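Local structure of epidermin leader peptide processing serine protease EpiP (Staphylococcus aureus subsp. aureus, 3QFH) at residues S100-M105 and K190-A195; H137-N142 and L368-N373; L214-A219 and D258-A263; V235-I240 and K304-S309; D398-E403 and L439-Q444. The protein probably cleaves peptide bonds as a subtilisin-like serine endopeptidase, removing the leader peptide from the precursor of the lantibiotic epidermin. All blocks are in the same frame, centred on the assembly; numbering follows the deposited sequence.

Interaction 1 (S100-M105 and K190-A195); sequences SRQWDM and KLIGVA
Gln102, the N-cap residue of helix 103-108, shows how one carboxamide can pair with the backbone of a loop that has no regular structure. From CB, which points at residues 190-195, CG lies anti to the carbonyl carbon (chi1 -58°), and the chain runs on extended. CG and CD cross obliquely over Leu191, with CD 3.4 Å from Leu191 CD1. At the tip the amide splits its work. Gln102 OE1 accepts from Ile192 N at 3.0 Å in an almost straight bond (174°) that arrives in the carbonyl plane on a lone pair. Gln102 NE2 donates to Ile192 O, also at 3.0 Å, though here the donor stands above the plane of the Ile192 carbonyl. Both polar groups of Ile192 thus pair with one flat amide, which fixes the rotation of that amide and gives a partner to four buried polar atoms. One helical turn on, Met105 folds back at chi2 and chi3, setting its SD 3.5 Å from Val194 CG2, while its CG rests on Ile192 O. Helix 382-400 covers this end, Lys388 touching both Met105 and Val194. Two-point pairing of a glutamine amide with the N-H and C=O of one residue imitates a strand neighbour; here it joins helix 103-108 to the loop between helix 177-186 and strand 200-204 of the subtilase fold.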
# COMPACT_ATOMS: atom_id res chain seq x y z
N SER A 100 -1.14 -0.77 26.31
CA SER A 100 -0.63 0.47 26.96
C SER A 100 0.75 0.92 26.46
O SER A 100 1.18 2.06 26.73
CB SER A 100 -0.62 0.34 28.48
OG SER A 100 0.30 -0.63 28.92
N ARG A 101 1.48 0.05 25.76
CA ARG A 101 2.76 0.44 25.18
C ARG A 101 2.58 0.98 23.76
O ARG A 101 3.50 1.57 23.20
CB ARG A 101 3.71 -0.76 25.15
CG ARG A 101 4.04 -1.33 26.51
CD ARG A 101 4.92 -2.54 26.35
NE ARG A 101 5.10 -3.25 27.60
CZ ARG A 101 5.91 -4.30 27.76
NH1 ARG A 101 6.63 -4.76 26.74
NH2 ARG A 101 6.00 -4.88 28.94
N GLN A 102 1.41 0.75 23.16
CA GLN A 102 1.14 1.21 21.80
C GLN A 102 0.75 2.68 21.83
O GLN A 102 -0.41 3.02 21.70
CB GLN A 102 0.00 0.41 21.17
CG GLN A 102 0.25 -1.08 21.10
CD GLN A 102 -0.89 -1.78 20.42
OE1 GLN A 102 -1.63 -2.51 21.07
NE2 GLN A 102 -1.07 -1.54 19.11
N TRP A 103 1.72 3.56 22.03
CA TRP A 103 1.42 4.99 22.11
C TRP A 103 0.67 5.49 20.88
O TRP A 103 -0.19 6.36 20.99
CB TRP A 103 2.68 5.82 22.31
CG TRP A 103 3.71 5.67 21.24
CD1 TRP A 103 4.82 4.86 21.29
CD2 TRP A 103 3.78 6.36 19.99
NE1 TRP A 103 5.54 4.99 20.13
CE2 TRP A 103 4.92 5.90 19.32
CE3 TRP A 103 2.97 7.32 19.36
CZ2 TRP A 103 5.29 6.37 18.05
CZ3 TRP A 103 3.33 7.79 18.11
CH2 TRP A 103 4.47 7.31 17.46
N ASP A 104 1.03 4.97 19.72
CA ASP A 104 0.44 5.37 18.46
C ASP A 104 -1.05 5.01 18.36
O ASP A 104 -1.84 5.78 17.84
CB ASP A 104 1.23 4.73 17.31
CG ASP A 104 1.27 3.20 17.40
OD1 ASP A 104 1.61 2.66 18.50
OD2 ASP A 104 0.99 2.54 16.38
N MET A 105 -1.41 3.84 18.90
CA MET A 105 -2.77 3.33 18.86
C MET A 105 -3.58 4.08 19.93
O MET A 105 -4.76 4.42 19.73
CB MET A 105 -2.75 1.80 19.09
CG MET A 105 -3.92 1.04 18.49
SD MET A 105 -4.06 1.30 16.68
CE MET A 105 -2.71 0.38 15.98
N LYS A 190 -2.48 -9.69 22.21
CA LYS A 190 -1.69 -8.89 23.15
C LYS A 190 -1.62 -7.48 22.57
O LYS A 190 -1.81 -6.50 23.28
CB LYS A 190 -0.31 -9.49 23.38
CG LYS A 190 -0.39 -10.88 24.05
CD LYS A 190 0.93 -11.64 24.10
CE LYS A 190 1.86 -11.14 25.18
NZ LYS A 190 2.38 -9.79 24.90
N LEU A 191 -1.40 -7.40 21.26
CA LEU A 191 -1.40 -6.14 20.54
C LEU A 191 -2.82 -5.94 19.92
O LEU A 191 -3.48 -6.92 19.54
CB LEU A 191 -0.39 -6.20 19.40
CG LEU A 191 0.05 -4.86 18.85
CD1 LEU A 191 1.18 -4.36 19.76
CD2 LEU A 191 0.56 -4.99 17.41
N ILE A 192 -3.26 -4.69 19.83
CA ILE A 192 -4.57 -4.37 19.22
C ILE A 192 -4.41 -3.43 18.01
O ILE A 192 -3.78 -2.39 18.11
CB ILE A 192 -5.50 -3.65 20.21
CG1 ILE A 192 -5.53 -4.37 21.57
CG2 ILE A 192 -6.87 -3.50 19.60
CD1 ILE A 192 -6.02 -5.76 21.51
N GLY A 193 -4.97 -3.81 16.87
CA GLY A 193 -4.94 -2.96 15.68
C GLY A 193 -6.09 -1.96 15.69
O GLY A 193 -6.85 -1.87 16.66
N VAL A 194 -6.24 -1.22 14.60
CA VAL A 194 -7.29 -0.20 14.52
C VAL A 194 -8.65 -0.84 14.39
O VAL A 194 -9.60 -0.36 14.98
CB VAL A 194 -7.03 0.80 13.33
CG1 VAL A 194 -8.19 1.82 13.18
CG2 VAL A 194 -5.71 1.51 13.55
N ALA A 195 -8.72 -1.94 13.65
CA ALA A 195 -9.98 -2.63 13.37
C ALA A 195 -9.88 -4.09 13.80
O ALA A 195 -9.80 -4.98 12.96
CB ALA A 195 -10.29 -2.53 11.83

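Interaction 2 (H137-N142 and L368-N373); sequences HDDLKN and LTTANN
Asp139 OD2 is gripped by two donors, Leu191 N and the hydroxyl of Tyr376, while OD1 of the same carboxylate takes Lys190 N. In this subtilisin-like fold the carboxylate thus ties the loop after strand 126-130 both to the 190-195 loop and, through Tyr376, to the hairpin of strands 367-370 and 376-379. Within the loop, His137 O accepts from both Leu140 N and Lys141 N, a tight turn that brings Asp139 back beside the histidine. The imidazole is consequently held at both nitrogens. His137 ND1 accepts from Asp139 N at 3.1 Å, the donor lying 1° from the ring plane, and NE2 is hydrogen-bonded to Arg375 O; this pattern is consistent with a neutral ring protonated at NE2. With its edges so fixed, the ring offers a face to the end of strand 367-370. Thr370 CG2 stands 4.0 Å from the ring centroid, 25° off the normal, in a CH-pi contact displaced toward the rim. The methyl is placed there by chi1 of 51°, which leaves OG1 between the backbone N and carbonyl carbon, hydrogen-bonded to Thr179 O. Asp139 CB flanks the same methyl. At the ring edge, near its plane, His137 CD2 meets Ala371 O at 3.2 Å.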
# COMPACT_ATOMS: atom_id res chain seq x y z
N HIS A 137 0.22 -16.13 13.41
CA HIS A 137 0.58 -15.27 14.53
C HIS A 137 -0.64 -15.24 15.44
O HIS A 137 -1.75 -15.05 14.94
CB HIS A 137 0.89 -13.86 14.05
CG HIS A 137 1.53 -13.01 15.08
ND1 HIS A 137 0.87 -12.58 16.22
CD2 HIS A 137 2.77 -12.46 15.14
CE1 HIS A 137 1.69 -11.84 16.95
NE2 HIS A 137 2.85 -11.76 16.32
N ASP A 138 -0.44 -15.42 16.75
CA ASP A 138 -1.55 -15.44 17.72
C ASP A 138 -2.48 -14.21 17.67
O ASP A 138 -3.68 -14.34 17.87
CB ASP A 138 -1.02 -15.60 19.15
CG ASP A 138 -0.46 -16.99 19.45
OD1 ASP A 138 -0.64 -17.92 18.63
OD2 ASP A 138 0.16 -17.15 20.52
N ASP A 139 -1.94 -13.03 17.40
CA ASP A 139 -2.75 -11.82 17.29
C ASP A 139 -3.43 -11.63 15.93
O ASP A 139 -4.30 -10.78 15.80
CB ASP A 139 -1.91 -10.58 17.60
CG ASP A 139 -1.40 -10.57 19.01
OD1 ASP A 139 -1.74 -11.49 19.80
OD2 ASP A 139 -0.68 -9.62 19.36
N LEU A 140 -3.07 -12.43 14.94
CA LEU A 140 -3.64 -12.24 13.59
C LEU A 140 -4.46 -13.40 13.08
O LEU A 140 -5.20 -13.23 12.14
CB LEU A 140 -2.51 -12.05 12.57
CG LEU A 140 -1.51 -10.93 12.81
CD1 LEU A 140 -0.40 -11.03 11.76
CD2 LEU A 140 -2.21 -9.59 12.75
N LYS A 141 -4.32 -14.59 13.67
CA LYS A 141 -4.95 -15.77 13.09
C LYS A 141 -6.47 -15.70 13.01
O LYS A 141 -7.06 -16.20 12.06
CB LYS A 141 -4.50 -17.05 13.81
CG LYS A 141 -4.87 -17.14 15.30
CD LYS A 141 -4.20 -18.35 15.98
CE LYS A 141 -4.54 -18.42 17.47
NZ LYS A 141 -3.94 -19.63 18.13
N ASN A 142 -7.13 -15.07 13.98
CA ASN A 142 -8.59 -15.03 13.91
C ASN A 142 -9.12 -14.12 12.80
O ASN A 142 -10.19 -14.36 12.26
CB ASN A 142 -9.21 -14.65 15.26
CG ASN A 142 -10.71 -14.92 15.30
OD1 ASN A 142 -11.51 -14.03 15.61
ND2 ASN A 142 -11.09 -16.12 14.91
N LEU A 368 5.20 -0.24 17.90
CA LEU A 368 5.21 -1.61 18.32
C LEU A 368 4.21 -2.35 17.43
O LEU A 368 3.05 -1.96 17.34
CB LEU A 368 4.82 -1.70 19.80
CG LEU A 368 4.70 -3.10 20.41
CD1 LEU A 368 6.01 -3.91 20.30
CD2 LEU A 368 4.28 -2.99 21.85
N THR A 369 4.66 -3.39 16.74
CA THR A 369 3.73 -4.15 15.91
C THR A 369 4.08 -5.62 15.92
O THR A 369 5.10 -6.02 16.51
CB THR A 369 3.68 -3.58 14.45
OG1 THR A 369 2.54 -4.11 13.75
CG2 THR A 369 4.97 -3.85 13.68
N THR A 370 3.22 -6.41 15.31
CA THR A 370 3.41 -7.84 15.18
C THR A 370 4.56 -8.16 14.23
O THR A 370 4.66 -7.57 13.14
CB THR A 370 2.14 -8.50 14.60
OG1 THR A 370 1.74 -7.80 13.41
CG2 THR A 370 1.02 -8.44 15.61
N ALA A 371 5.39 -9.11 14.63
CA ALA A 371 6.54 -9.55 13.86
C ALA A 371 6.35 -10.94 13.27
O ALA A 371 5.53 -11.76 13.72
CB ALA A 371 7.82 -9.47 14.73
N ASN A 372 7.15 -11.21 12.26
CA ASN A 372 7.10 -12.46 11.53
C ASN A 372 7.74 -13.67 12.27
O ASN A 372 7.96 -14.73 11.66
CB ASN A 372 7.73 -12.21 10.15
CG ASN A 372 7.45 -13.29 9.18
OD1 ASN A 372 6.36 -13.89 9.20
ND2 ASN A 372 8.42 -13.56 8.30
N ASN A 373 8.06 -13.49 13.56
CA ASN A 373 8.56 -14.55 14.40
C ASN A 373 7.49 -14.95 15.43
O ASN A 373 7.77 -15.69 16.36
CB ASN A 373 9.86 -14.12 15.12
CG ASN A 373 9.66 -12.93 16.01
OD1 ASN A 373 8.53 -12.47 16.20
ND2 ASN A 373 10.75 -12.42 16.58

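Interaction 3 (L214-A219 and D258-A263); sequences LWVSKA and DALQKA
Ser217 of helix 213-225 sits between Ala259 and Ala263 of helix 254-269, and the small side chains bring the two helices close. Its CB points at the neighbouring helix, where the alanines are one turn apart. Ser217 CB lies 4.0 Å from Ala263 CB, and Ser217 OG 3.8 Å from Ala259 CB. Ser217 OG also comes within 3.3 Å of Leu260 N, but the angle is too poor for a hydrogen bond. Its hydrogen bond runs inside its own helix, to Leu213 O, and the torsion that allows this (chi1 -62°) sets OG anti to the carbonyl carbon. The polar end is satisfied without a partner across the interface. Ala263 CB further rests on the backbone, 3.6 Å from Ser217 O.

Larger side chains flank this seam. Leu214 starts with its CB directed away, yet CD2 reaches round to Ala259 CB at 3.7 Å. Val216 CG1 meets Leu260 CD1 more loosely, at 4.2 Å, tip to tip.

Farther out, strands of the N-terminal propeptide-like region close over the pair: Val53 touches Leu214 and Ala259, and Ile48 lies on Ser217. Lys262 reaches that region through a salt bridge to Glu26, and Lys218 by a cation-pi contact with Tyr46. Over residues 214-219 and 258-263 the axes pass 8.7 Å apart and their N-to-C directions differ by 14°, so these turns run nearly parallel. Adjacent helices 213-225 and 254-269, alternating with strands of the central parallel sheet, are typical of the alpha/beta subtilisin fold; the surface they make here receives the propeptide-like domain, as in other subtilase proforms.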
# COMPACT_ATOMS: atom_id res chain seq x y z
N LEU A 214 3.61 -4.55 -12.05
CA LEU A 214 2.55 -5.31 -12.67
C LEU A 214 1.91 -6.30 -11.69
O LEU A 214 0.73 -6.57 -11.80
CB LEU A 214 3.03 -6.05 -13.90
CG LEU A 214 3.39 -5.14 -15.09
CD1 LEU A 214 3.93 -6.00 -16.24
CD2 LEU A 214 2.20 -4.34 -15.55
N TRP A 215 2.69 -6.84 -10.75
CA TRP A 215 2.12 -7.79 -9.77
C TRP A 215 1.23 -7.02 -8.82
O TRP A 215 0.13 -7.48 -8.45
CB TRP A 215 3.18 -8.55 -8.95
CG TRP A 215 4.30 -9.23 -9.72
CD1 TRP A 215 4.32 -9.54 -11.04
CD2 TRP A 215 5.49 -9.80 -9.16
NE1 TRP A 215 5.48 -10.19 -11.36
CE2 TRP A 215 6.21 -10.38 -10.22
CE3 TRP A 215 6.01 -9.85 -7.87
CZ2 TRP A 215 7.45 -11.00 -10.04
CZ3 TRP A 215 7.25 -10.47 -7.68
CH2 TRP A 215 7.95 -11.04 -8.76
N VAL A 216 1.68 -5.83 -8.44
CA VAL A 216 0.92 -4.95 -7.57
C VAL A 216 -0.42 -4.59 -8.21
O VAL A 216 -1.46 -4.63 -7.55
CB VAL A 216 1.67 -3.66 -7.24
CG1 VAL A 216 0.78 -2.72 -6.39
CG2 VAL A 216 3.00 -3.97 -6.49
N SER A 217 -0.38 -4.27 -9.51
CA SER A 217 -1.57 -3.91 -10.25
C SER A 217 -2.54 -5.07 -10.29
O SER A 217 -3.73 -4.89 -10.07
CB SER A 217 -1.22 -3.45 -11.66
OG SER A 217 -0.40 -2.29 -11.60
N LYS A 218 -2.04 -6.28 -10.53
CA LYS A 218 -2.92 -7.44 -10.56
C LYS A 218 -3.50 -7.70 -9.16
O LYS A 218 -4.64 -8.12 -9.04
CB LYS A 218 -2.20 -8.65 -11.10
CG LYS A 218 -3.11 -9.81 -11.42
CD LYS A 218 -2.34 -10.97 -12.03
CE LYS A 218 -3.26 -12.09 -12.45
NZ LYS A 218 -2.48 -13.18 -13.08
N ALA A 219 -2.72 -7.45 -8.12
CA ALA A 219 -3.18 -7.62 -6.75
C ALA A 219 -4.32 -6.64 -6.42
O ALA A 219 -5.28 -7.00 -5.73
CB ALA A 219 -2.00 -7.48 -5.73
N ASP A 258 0.50 3.22 -16.39
CA ASP A 258 -0.86 3.01 -16.85
C ASP A 258 -1.52 1.84 -16.16
O ASP A 258 -2.67 1.92 -15.79
CB ASP A 258 -0.89 2.74 -18.36
CG ASP A 258 -0.55 3.98 -19.19
OD1 ASP A 258 -0.54 5.09 -18.62
OD2 ASP A 258 -0.29 3.83 -20.40
N ALA A 259 -0.78 0.74 -16.00
CA ALA A 259 -1.33 -0.45 -15.37
C ALA A 259 -1.77 -0.14 -13.95
O ALA A 259 -2.89 -0.49 -13.54
CB ALA A 259 -0.32 -1.58 -15.37
N LEU A 260 -0.89 0.54 -13.22
CA LEU A 260 -1.15 0.92 -11.83
C LEU A 260 -2.32 1.91 -11.68
O LEU A 260 -3.19 1.71 -10.83
CB LEU A 260 0.13 1.47 -11.18
CG LEU A 260 0.07 1.68 -9.67
CD1 LEU A 260 -0.47 0.42 -8.94
CD2 LEU A 260 1.43 2.07 -9.14
N GLN A 261 -2.34 2.98 -12.48
CA GLN A 261 -3.44 3.94 -12.41
C GLN A 261 -4.74 3.27 -12.85
O GLN A 261 -5.78 3.52 -12.28
CB GLN A 261 -3.19 5.18 -13.28
CG GLN A 261 -4.32 6.20 -13.22
CD GLN A 261 -4.49 6.80 -11.84
OE1 GLN A 261 -3.81 7.77 -11.49
NE2 GLN A 261 -5.38 6.23 -11.04
N LYS A 262 -4.67 2.41 -13.86
CA LYS A 262 -5.89 1.70 -14.32
C LYS A 262 -6.39 0.71 -13.27
O LYS A 262 -7.58 0.55 -13.10
CB LYS A 262 -5.69 1.03 -15.68
CG LYS A 262 -5.58 2.03 -16.83
CD LYS A 262 -5.08 1.40 -18.14
CE LYS A 262 -6.06 0.39 -18.74
NZ LYS A 262 -5.56 -0.17 -20.06
N ALA A 263 -5.48 0.07 -12.55
CA ALA A 263 -5.87 -0.85 -11.48
C ALA A 263 -6.66 -0.08 -10.40
O ALA A 263 -7.72 -0.51 -9.97
CB ALA A 263 -4.63 -1.51 -10.87

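Interaction 4 (V235-I240 and K304-S309); sequences VGSYII and KDVPAS
This contact is a two-stranded antiparallel sheet of strands 237-241 and 302-306. Ile239 and Lys304 form a hydrogen-bonded pair, with Ile239 N to Lys304 O at 2.9 Å and Lys304 N to Ile239 O at 2.8 Å. Val306 N donates to Ser237 O at 2.9 Å in a straight bond (179°) that arrives nearly along the C=O axis; the return bond from Ser237 N is weak. On one face Ile239 crosses Val306 at about a right angle, Ile239 CG2 pressing on Val306 CG1 at 3.4 Å, tighter than ordinary van der Waals contact. Tyr257 and Leu260 of helix 254-269 pack beneath. On the other face Tyr238 and Asp305, a non-hydrogen-bonded pair, cross obliquely: Asp305 OD1 lies over the ring, Tyr238 CE1 3.9 Å from Asp305 CB, with ring and carboxylate planes 27° apart. Tyr238 OH is held by Asp281 and Asn330, Asp305 OD2 by Tyr335 and Asn330. A cis peptide leads into Pro307, whose CD touches Val235 O. The first strand follows strand 230-233; its Val235-Gly236 approach and the cis-Pro307 segment match S1-pocket walls in subtilisins, so the pairing probably shapes the substrate cleft, with Val235 near the presumed Ser-His-Asp triad.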
# COMPACT_ATOMS: atom_id res chain seq x y z
N VAL A 235 3.53 -0.16 -0.41
CA VAL A 235 4.66 -0.06 -1.35
C VAL A 235 4.60 1.18 -2.23
O VAL A 235 3.55 1.53 -2.78
CB VAL A 235 4.79 -1.30 -2.31
CG1 VAL A 235 3.59 -1.40 -3.25
CG2 VAL A 235 6.07 -1.21 -3.13
N GLY A 236 5.74 1.82 -2.36
CA GLY A 236 5.87 2.99 -3.19
C GLY A 236 6.96 2.71 -4.20
O GLY A 236 7.65 1.69 -4.11
N SER A 237 7.10 3.60 -5.16
CA SER A 237 8.15 3.48 -6.14
C SER A 237 8.21 4.78 -6.89
O SER A 237 7.19 5.46 -7.06
CB SER A 237 7.86 2.36 -7.13
OG SER A 237 6.81 2.73 -7.99
N TYR A 238 9.40 5.14 -7.32
CA TYR A 238 9.57 6.33 -8.10
C TYR A 238 9.63 5.82 -9.52
O TYR A 238 10.49 5.01 -9.87
CB TYR A 238 10.81 7.09 -7.69
CG TYR A 238 10.68 7.60 -6.29
CD1 TYR A 238 10.03 8.79 -6.03
CD2 TYR A 238 11.20 6.89 -5.21
CE1 TYR A 238 9.89 9.27 -4.75
CE2 TYR A 238 11.07 7.37 -3.92
CZ TYR A 238 10.41 8.57 -3.70
OH TYR A 238 10.26 9.06 -2.42
N ILE A 239 8.69 6.30 -10.33
CA ILE A 239 8.55 5.84 -11.69
C ILE A 239 8.87 6.96 -12.66
O ILE A 239 8.57 8.13 -12.40
CB ILE A 239 7.11 5.30 -11.89
CG1 ILE A 239 6.99 4.47 -13.15
CG2 ILE A 239 6.08 6.44 -11.84
CD1 ILE A 239 5.67 3.76 -13.26
N ILE A 240 9.51 6.60 -13.78
CA ILE A 240 9.84 7.54 -14.83
C ILE A 240 8.78 7.44 -15.93
O ILE A 240 8.45 6.34 -16.38
CB ILE A 240 11.24 7.24 -15.45
CG1 ILE A 240 12.33 7.30 -14.38
CG2 ILE A 240 11.54 8.22 -16.56
CD1 ILE A 240 13.70 6.86 -14.85
N LYS A 304 7.74 10.32 -10.78
CA LYS A 304 6.59 10.43 -9.87
C LYS A 304 6.61 9.38 -8.77
O LYS A 304 7.07 8.26 -8.98
CB LYS A 304 5.27 10.31 -10.64
CG LYS A 304 5.01 11.43 -11.63
CD LYS A 304 3.53 11.54 -11.99
CE LYS A 304 2.70 12.04 -10.80
NZ LYS A 304 1.24 12.13 -11.09
N ASP A 305 6.11 9.77 -7.60
CA ASP A 305 6.01 8.87 -6.46
C ASP A 305 4.66 8.17 -6.63
O ASP A 305 3.63 8.82 -6.51
CB ASP A 305 6.08 9.69 -5.17
CG ASP A 305 6.06 8.84 -3.91
OD1 ASP A 305 6.17 7.60 -4.00
OD2 ASP A 305 5.94 9.42 -2.80
N VAL A 306 4.65 6.87 -6.93
CA VAL A 306 3.41 6.15 -7.18
C VAL A 306 3.25 4.90 -6.31
O VAL A 306 4.22 4.26 -5.94
CB VAL A 306 3.26 5.78 -8.67
CG1 VAL A 306 3.56 6.98 -9.55
CG2 VAL A 306 4.16 4.63 -9.04
N PRO A 307 2.01 4.54 -5.98
CA PRO A 307 0.76 5.18 -6.37
C PRO A 307 0.34 6.39 -5.50
O PRO A 307 -0.75 6.92 -5.72
CB PRO A 307 -0.26 4.05 -6.22
CG PRO A 307 0.26 3.25 -5.07
CD PRO A 307 1.77 3.33 -5.16
N ALA A 308 1.18 6.82 -4.58
CA ALA A 308 0.81 7.92 -3.67
C ALA A 308 0.35 9.20 -4.35
O ALA A 308 -0.53 9.88 -3.83
CB ALA A 308 1.97 8.24 -2.69
N SER A 309 0.93 9.53 -5.50
CA SER A 309 0.58 10.77 -6.20
C SER A 309 -0.44 10.54 -7.31
O SER A 309 -0.72 11.45 -8.06
CB SER A 309 1.83 11.41 -6.80
OG SER A 309 2.40 10.55 -7.79

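Interaction 5 (D398-E403 and L439-Q444); sequences DKYHLE and LNVANQ
The Tyr400 ring has Lys399 CG over one face, 3.6 Å above the plane and toward the rim, while Val441 CB approaches obliquely near CZ; Lys399 O lies over one face of the His401 ring. With Tyr400 CG anti to its own carbonyl carbon (chi1 -55°), the ring projects from the end of helix 382-400 to the turn after helix 435-439. Tyr400 OH accepts from Val441 N at 3.3 Å (155°) and is hydrogen-bonded to Ala438 O, joining two backbone groups at the end of helix 435-439. The type I turn from Asn440 to Asn443 presents that N-H, braced by a hydrogen bond from Asn443 ND2 to Asn440 OD1. Lys399, bent at chi2, lays its CE 3.5 Å from Leu439 O. Its NZ is hydrogen-bonded to Asp117 O and to a water at 3.1 Å, which donates weakly to Asn440 OD1. Leu412 of helix 406-416 touches Tyr400 and Val441 on the apolar side. The Tyr400 proton can go to Ala438 O, consistent with a neutral phenol. A bound sodium ion lies about 4 Å from the Lys399 side chain and a sulfate, probably from the crystallisation liquor, about 6 Å, so local charge probably depends on more than carbonyl and water.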
# COMPACT_ATOMS: atom_id res chain seq x y z
N ASP A 398 -18.55 0.32 8.05
CA ASP A 398 -19.44 -0.55 8.83
C ASP A 398 -20.32 0.25 9.82
O ASP A 398 -21.51 -0.03 9.98
CB ASP A 398 -18.63 -1.62 9.55
CG ASP A 398 -17.92 -2.58 8.59
OD1 ASP A 398 -18.25 -2.56 7.38
OD2 ASP A 398 -17.02 -3.34 9.04
N LYS A 399 -19.75 1.27 10.44
CA LYS A 399 -20.48 2.07 11.42
C LYS A 399 -21.65 2.85 10.83
O LYS A 399 -22.71 2.89 11.42
CB LYS A 399 -19.53 3.06 12.11
CG LYS A 399 -20.13 3.87 13.26
CD LYS A 399 -20.32 3.05 14.54
CE LYS A 399 -20.84 3.92 15.67
NZ LYS A 399 -20.78 3.25 17.00
N TYR A 400 -21.46 3.43 9.66
CA TYR A 400 -22.50 4.27 9.03
C TYR A 400 -23.16 3.61 7.82
O TYR A 400 -23.98 4.23 7.15
CB TYR A 400 -21.89 5.65 8.67
CG TYR A 400 -21.26 6.30 9.87
CD1 TYR A 400 -19.90 6.20 10.09
CD2 TYR A 400 -22.03 6.95 10.82
CE1 TYR A 400 -19.30 6.78 11.20
CE2 TYR A 400 -21.44 7.53 11.96
CZ TYR A 400 -20.07 7.45 12.13
OH TYR A 400 -19.44 8.00 13.22
N HIS A 401 -22.80 2.35 7.57
CA HIS A 401 -23.37 1.54 6.49
C HIS A 401 -23.19 2.20 5.13
O HIS A 401 -24.16 2.39 4.39
CB HIS A 401 -24.86 1.29 6.76
CG HIS A 401 -25.14 0.85 8.16
ND1 HIS A 401 -24.65 -0.33 8.68
CD2 HIS A 401 -25.85 1.43 9.15
CE1 HIS A 401 -25.05 -0.45 9.93
NE2 HIS A 401 -25.78 0.60 10.24
N LEU A 402 -21.94 2.50 4.78
CA LEU A 402 -21.62 3.19 3.53
C LEU A 402 -21.10 2.25 2.44
O LEU A 402 -20.38 2.69 1.53
CB LEU A 402 -20.58 4.27 3.81
CG LEU A 402 -20.92 5.19 4.98
CD1 LEU A 402 -19.81 6.19 5.25
CD2 LEU A 402 -22.25 5.90 4.71
N GLU A 403 -21.43 0.97 2.54
CA GLU A 403 -20.95 -0.00 1.57
C GLU A 403 -21.29 0.37 0.12
O GLU A 403 -20.44 0.22 -0.76
CB GLU A 403 -21.43 -1.40 1.98
CG GLU A 403 -20.64 -1.90 3.23
CD GLU A 403 -21.48 -2.62 4.30
OE1 GLU A 403 -22.67 -2.93 4.04
OE2 GLU A 403 -20.93 -2.85 5.42
N LEU A 439 -15.85 7.58 14.90
CA LEU A 439 -16.90 6.69 15.37
C LEU A 439 -18.00 7.39 16.19
O LEU A 439 -18.99 6.78 16.52
CB LEU A 439 -16.30 5.56 16.22
CG LEU A 439 -15.30 4.67 15.46
CD1 LEU A 439 -14.69 3.61 16.38
CD2 LEU A 439 -15.98 4.01 14.28
N ASN A 440 -17.83 8.67 16.49
CA ASN A 440 -18.83 9.34 17.31
C ASN A 440 -19.52 10.54 16.65
O ASN A 440 -19.95 11.45 17.35
CB ASN A 440 -18.18 9.73 18.64
CG ASN A 440 -17.92 8.52 19.51
OD1 ASN A 440 -18.85 7.93 20.02
ND2 ASN A 440 -16.65 8.15 19.70
N VAL A 441 -19.65 10.51 15.33
CA VAL A 441 -20.30 11.62 14.61
C VAL A 441 -21.76 11.77 15.01
O VAL A 441 -22.28 12.88 15.05
CB VAL A 441 -20.19 11.46 13.08
CG1 VAL A 441 -20.90 12.61 12.36
CG2 VAL A 441 -18.71 11.39 12.67
N ALA A 442 -22.43 10.67 15.34
CA ALA A 442 -23.82 10.73 15.77
C ALA A 442 -23.93 11.25 17.20
O ALA A 442 -24.99 11.67 17.62
CB ALA A 442 -24.50 9.37 15.64
N ASN A 443 -22.82 11.22 17.95
CA ASN A 443 -22.80 11.63 19.36
C ASN A 443 -22.07 12.95 19.55
O ASN A 443 -21.07 13.04 20.25
CB ASN A 443 -22.12 10.53 20.18
CG ASN A 443 -22.84 9.20 20.07
OD1 ASN A 443 -24.05 9.11 20.32
ND2 ASN A 443 -22.10 8.15 19.71
N GLN A 444 -22.56 13.99 18.89
CA GLN A 444 -21.95 15.30 18.98
C GLN A 444 -22.22 15.87 20.35
O GLN A 444 -23.34 15.79 20.83
CB GLN A 444 -22.58 16.24 17.96
CG GLN A 444 -22.42 15.81 16.53
CD GLN A 444 -21.03 16.04 16.02
OE1 GLN A 444 -20.43 17.08 16.27
NE2 GLN A 444 -20.52 15.09 15.26
O HOH W 1 -21.08 5.47 19.13

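How the interactions relate
From the N terminus, residues 100-105 meet 190-195 to close the first loop, in interaction 1. Before it closes, residues 137-142 open interaction 2, which ends only at 368-373, so the two cross; they touch where Asp139 meets the backbone of Lys190 and Leu191. Interactions 3 and 4 nest inside the long loop of interaction 2 and cross each other; their centres are about 12 Å apart, and Leu260 packs on Val306 and Pro307 between them. They tie helices 213-225 and 254-269 to the two-stranded sheet, across the chain's centre from interactions 1 and 2. Interaction 5 follows in series, joining the end of helix 382-400 to the C-terminal segment.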